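Local coordinates for protein 2-nitrobenzoate nitroreductase (Pseudomonas fluorescens, PDB 4Z85) that probably reduces the nitro group of 2-nitrobenzoate, with FMN as cofactor in a flavoredoxin-family barrel, at residues R84-V92 with S124-I132. Numbering follows the deposited sequence.
Sequences REQFVVNMV and STTIDVPRI
The side-chain amide of Gln86 lies against Ile127 and Asp128. Ile127 CB and CG2 pack on the amide, with CG2 3.8 Å from Gln86 CD. Gln86 OE1 accepts the backbone N-H of Asp128 at 2.9 Å. This bond is nearly straight at its hydrogen, but the donor is tilted 30° from the carbonyl plane. CG of Gln86 is anti to the carbonyl carbon and the chain beyond it is extended, which carries the amide across to the loop. With an alanine here, the Asp128 N-H would probably lose its acceptor and a gap would open beside Ile127.

The second amide, that of Asn90, works in a similar way. Its OD1 takes the N-H of Ile132 at 2.9 Å, with this donor above the carbonyl plane. Its ND2 bonds Leu29 O and Thr31 OG1, so both ends of the amide are held. The Ile132 side chain crosses it at a slant, CD1 3.8 Å from Asn90 ND2. At the edge of the Arg84 guanidinium, in its plane, a water accepts from NH1; its link on to Asp128 OD2 is too short and doubtful.

Val88 fills the middle. Its CG2 sits 3.5 Å from Val129 O, near Ser124 OG, and meets Ile127 CD1 at 3.9 Å. Val88 CG1 rests on Arg131 CB. Ser124 OG donates to Val129 O at 2.6 Å, tying the two ends of the loop together.

No backbone-to-backbone hydrogen bond joins the segments; side-chain oxygens accept both direct bonds from backbone N-H groups. Strand 86-90 closes the antiparallel barrel of this flavin reductase-like domain. Its backbone bonds strand 137-150 through Phe87 and Val89, and strand 28-33 through Val88 and Asn90. Loop 124-130 and strand 131-132, which pairs with strand 121-122, pack against it.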
loop_
_atom_site.group_PDB
_atom_site.type_symbol
_atom_site.label_atom_id
_atom_site.label_comp_id
_atom_site.label_asym_id
_atom_site.label_seq_id
_atom_site.Cartn_x
_atom_site.Cartn_y
_atom_site.Cartn_z
ATOM N N ARG A 84 -15.675 -8.615 -17.321
ATOM C CA ARG A 84 -16.783 -8.768 -16.378
ATOM C C ARG A 84 -17.095 -7.502 -15.567
ATOM O O ARG A 84 -18.179 -7.388 -14.996
ATOM C CB ARG A 84 -16.493 -9.921 -15.419
ATOM C CG ARG A 84 -16.212 -11.247 -16.097
ATOM C CD ARG A 84 -17.384 -12.180 -15.921
ATOM N NE ARG A 84 -17.121 -13.509 -16.465
ATOM C CZ ARG A 84 -17.921 -14.551 -16.277
ATOM N NH1 ARG A 84 -19.023 -14.411 -15.556
ATOM N NH2 ARG A 84 -17.618 -15.731 -16.804
ATOM N N GLU A 85 -16.141 -6.571 -15.513
ATOM C CA GLU A 85 -16.254 -5.345 -14.717
ATOM C C GLU A 85 -16.521 -5.671 -13.249
ATOM O O GLU A 85 -17.079 -4.858 -12.503
ATOM C CB GLU A 85 -17.345 -4.435 -15.290
ATOM C CG GLU A 85 -17.092 -4.131 -16.759
ATOM C CD GLU A 85 -18.133 -3.218 -17.371
ATOM O OE1 GLU A 85 -18.785 -2.458 -16.619
ATOM O OE2 GLU A 85 -18.289 -3.266 -18.611
ATOM N N GLN A 86 -16.102 -6.870 -12.848
ATOM C CA GLN A 86 -16.267 -7.350 -11.487
ATOM C C GLN A 86 -15.060 -8.161 -11.078
ATOM O O GLN A 86 -14.430 -8.799 -11.924
ATOM C CB GLN A 86 -17.504 -8.237 -11.340
ATOM C CG GLN A 86 -18.789 -7.713 -11.899
ATOM C CD GLN A 86 -19.928 -8.675 -11.634
ATOM O OE1 GLN A 86 -19.705 -9.861 -11.385
ATOM N NE2 GLN A 86 -21.146 -8.170 -11.669
ATOM N N PHE A 87 -14.761 -8.155 -9.780
ATOM C CA PHE A 87 -13.722 -9.039 -9.236
ATOM C C PHE A 87 -13.741 -9.006 -7.722
ATOM O O PHE A 87 -14.421 -8.163 -7.113
ATOM C CB PHE A 87 -12.324 -8.671 -9.762
ATOM C CG PHE A 87 -11.891 -7.259 -9.458
ATOM C CD1 PHE A 87 -12.337 -6.198 -10.234
ATOM C CD2 PHE A 87 -10.997 -6.998 -8.424
ATOM C CE1 PHE A 87 -11.925 -4.900 -9.973
ATOM C CE2 PHE A 87 -10.575 -5.704 -8.161
ATOM C CZ PHE A 87 -11.041 -4.651 -8.931
ATOM N N VAL A 88 -13.013 -9.941 -7.111
ATOM C CA VAL A 88 -12.935 -9.969 -5.655
ATOM C C VAL A 88 -11.509 -9.742 -5.208
ATOM O O VAL A 88 -10.586 -10.358 -5.739
ATOM C CB VAL A 88 -13.425 -11.300 -5.058
ATOM C CG1 VAL A 88 -13.090 -11.390 -3.552
ATOM C CG2 VAL A 88 -14.929 -11.464 -5.283
ATOM N N VAL A 89 -11.346 -8.846 -4.242
ATOM C CA VAL A 89 -10.068 -8.744 -3.542
ATOM C C VAL A 89 -10.131 -9.579 -2.262
ATOM O O VAL A 89 -10.861 -9.271 -1.338
ATOM C CB VAL A 89 -9.712 -7.279 -3.204
ATOM C CG1 VAL A 89 -8.440 -7.226 -2.349
ATOM C CG2 VAL A 89 -9.527 -6.472 -4.482
ATOM N N ASN A 90 -9.357 -10.651 -2.219
ATOM C CA ASN A 90 -9.269 -11.489 -1.035
ATOM C C ASN A 90 -8.069 -11.057 -0.237
ATOM O O ASN A 90 -6.973 -10.975 -0.790
ATOM C CB ASN A 90 -9.119 -12.969 -1.394
ATOM C CG ASN A 90 -10.253 -13.480 -2.249
ATOM O OD1 ASN A 90 -11.292 -13.887 -1.725
ATOM N ND2 ASN A 90 -10.065 -13.459 -3.563
ATOM N N MET A 91 -8.291 -10.777 1.035
ATOM C CA MET A 91 -7.208 -10.382 1.933
ATOM C C MET A 91 -6.495 -11.642 2.401
ATOM O O MET A 91 -7.044 -12.747 2.322
ATOM C CB MET A 91 -7.737 -9.571 3.116
ATOM C CG MET A 91 -8.507 -8.318 2.701
ATOM S SD MET A 91 -7.569 -7.300 1.530
ATOM C CE MET A 91 -8.741 -5.985 1.276
ATOM N N VAL A 92 -5.270 -11.476 2.888
ATOM C CA VAL A 92 -4.373 -12.611 3.058
ATOM C C VAL A 92 -3.883 -12.723 4.491
ATOM O O VAL A 92 -3.209 -11.824 4.980
ATOM C CB VAL A 92 -3.144 -12.502 2.120
ATOM C CG1 VAL A 92 -2.190 -13.687 2.346
ATOM C CG2 VAL A 92 -3.578 -12.396 0.649
ATOM N N SER A 124 -20.149 -14.917 -4.295
ATOM C CA SER A 124 -20.329 -13.574 -3.756
ATOM C C SER A 124 -21.797 -13.168 -3.779
ATOM O O SER A 124 -22.583 -13.710 -4.553
ATOM C CB SER A 124 -19.497 -12.551 -4.535
ATOM O OG SER A 124 -18.112 -12.764 -4.347
ATOM N N THR A 125 -22.149 -12.196 -2.941
ATOM C CA THR A 125 -23.531 -11.737 -2.801
ATOM C C THR A 125 -23.939 -10.709 -3.857
ATOM O O THR A 125 -25.007 -10.821 -4.466
ATOM C CB THR A 125 -23.759 -11.133 -1.401
ATOM O OG1 THR A 125 -23.580 -12.153 -0.413
ATOM C CG2 THR A 125 -25.156 -10.563 -1.274
ATOM N N THR A 126 -23.087 -9.713 -4.084
ATOM C CA THR A 126 -23.432 -8.607 -4.968
ATOM C C THR A 126 -22.890 -8.742 -6.385
ATOM O O THR A 126 -23.218 -7.935 -7.260
ATOM C CB THR A 126 -22.917 -7.278 -4.410
ATOM O OG1 THR A 126 -21.484 -7.319 -4.357
ATOM C CG2 THR A 126 -23.478 -7.031 -3.017
ATOM N N ILE A 127 -22.035 -9.731 -6.612
ATOM C CA ILE A 127 -21.417 -9.896 -7.919
ATOM C C ILE A 127 -21.276 -11.373 -8.249
ATOM O O ILE A 127 -21.542 -12.230 -7.409
ATOM C CB ILE A 127 -20.013 -9.225 -7.998
ATOM C CG1 ILE A 127 -19.106 -9.751 -6.883
ATOM C CG2 ILE A 127 -20.116 -7.710 -7.928
ATOM C CD1 ILE A 127 -17.682 -9.256 -6.994
ATOM N N ASP A 128 -20.839 -11.664 -9.466
ATOM C CA ASP A 128 -20.764 -13.042 -9.945
ATOM C C ASP A 128 -19.453 -13.735 -9.594
ATOM O O ASP A 128 -19.409 -14.958 -9.447
ATOM C CB ASP A 128 -20.967 -13.081 -11.458
ATOM C CG ASP A 128 -22.368 -12.655 -11.867
ATOM O OD1 ASP A 128 -23.326 -12.964 -11.122
ATOM O OD2 ASP A 128 -22.502 -12.003 -12.925
ATOM N N VAL A 129 -18.382 -12.960 -9.465
ATOM C CA VAL A 129 -17.076 -13.535 -9.149
ATOM C C VAL A 129 -17.072 -14.011 -7.704
ATOM O O VAL A 129 -17.485 -13.285 -6.809
ATOM C CB VAL A 129 -15.935 -12.514 -9.377
ATOM C CG1 VAL A 129 -14.575 -13.142 -9.066
ATOM C CG2 VAL A 129 -15.964 -12.003 -10.801
ATOM N N PRO A 130 -16.625 -15.253 -7.475
ATOM C CA PRO A 130 -16.594 -15.831 -6.135
ATOM C C PRO A 130 -15.358 -15.398 -5.349
ATOM O O PRO A 130 -14.362 -14.993 -5.951
ATOM C CB PRO A 130 -16.540 -17.331 -6.414
ATOM C CG PRO A 130 -15.758 -17.418 -7.664
ATOM C CD PRO A 130 -16.169 -16.218 -8.491
ATOM N N ARG A 131 -15.449 -15.492 -4.031
ATOM C CA ARG A 131 -14.320 -15.272 -3.146
ATOM C C ARG A 131 -13.667 -16.603 -2.820
ATOM O O ARG A 131 -14.242 -17.666 -3.069
ATOM C CB ARG A 131 -14.767 -14.590 -1.866
ATOM C CG ARG A 131 -15.590 -15.497 -0.966
ATOM C CD ARG A 131 -15.840 -14.846 0.363
ATOM N NE ARG A 131 -16.772 -15.600 1.208
ATOM C CZ ARG A 131 -16.430 -16.639 1.966
ATOM N NH1 ARG A 131 -15.179 -17.081 1.975
ATOM N NH2 ARG A 131 -17.347 -17.243 2.711
ATOM N N ILE A 132 -12.467 -16.538 -2.255
ATOM C CA ILE A 132 -11.776 -17.726 -1.769
ATOM C C ILE A 132 -12.402 -18.152 -0.453
ATOM O O ILE A 132 -12.615 -17.325 0.431
ATOM C CB ILE A 132 -10.273 -17.446 -1.606
ATOM C CG1 ILE A 132 -9.619 -17.379 -2.991
ATOM C CG2 ILE A 132 -9.609 -18.500 -0.718
ATOM C CD1 ILE A 132 -8.238 -16.785 -2.985
HETATM O O HOH W 1 -20.732 -11.876 -14.597
#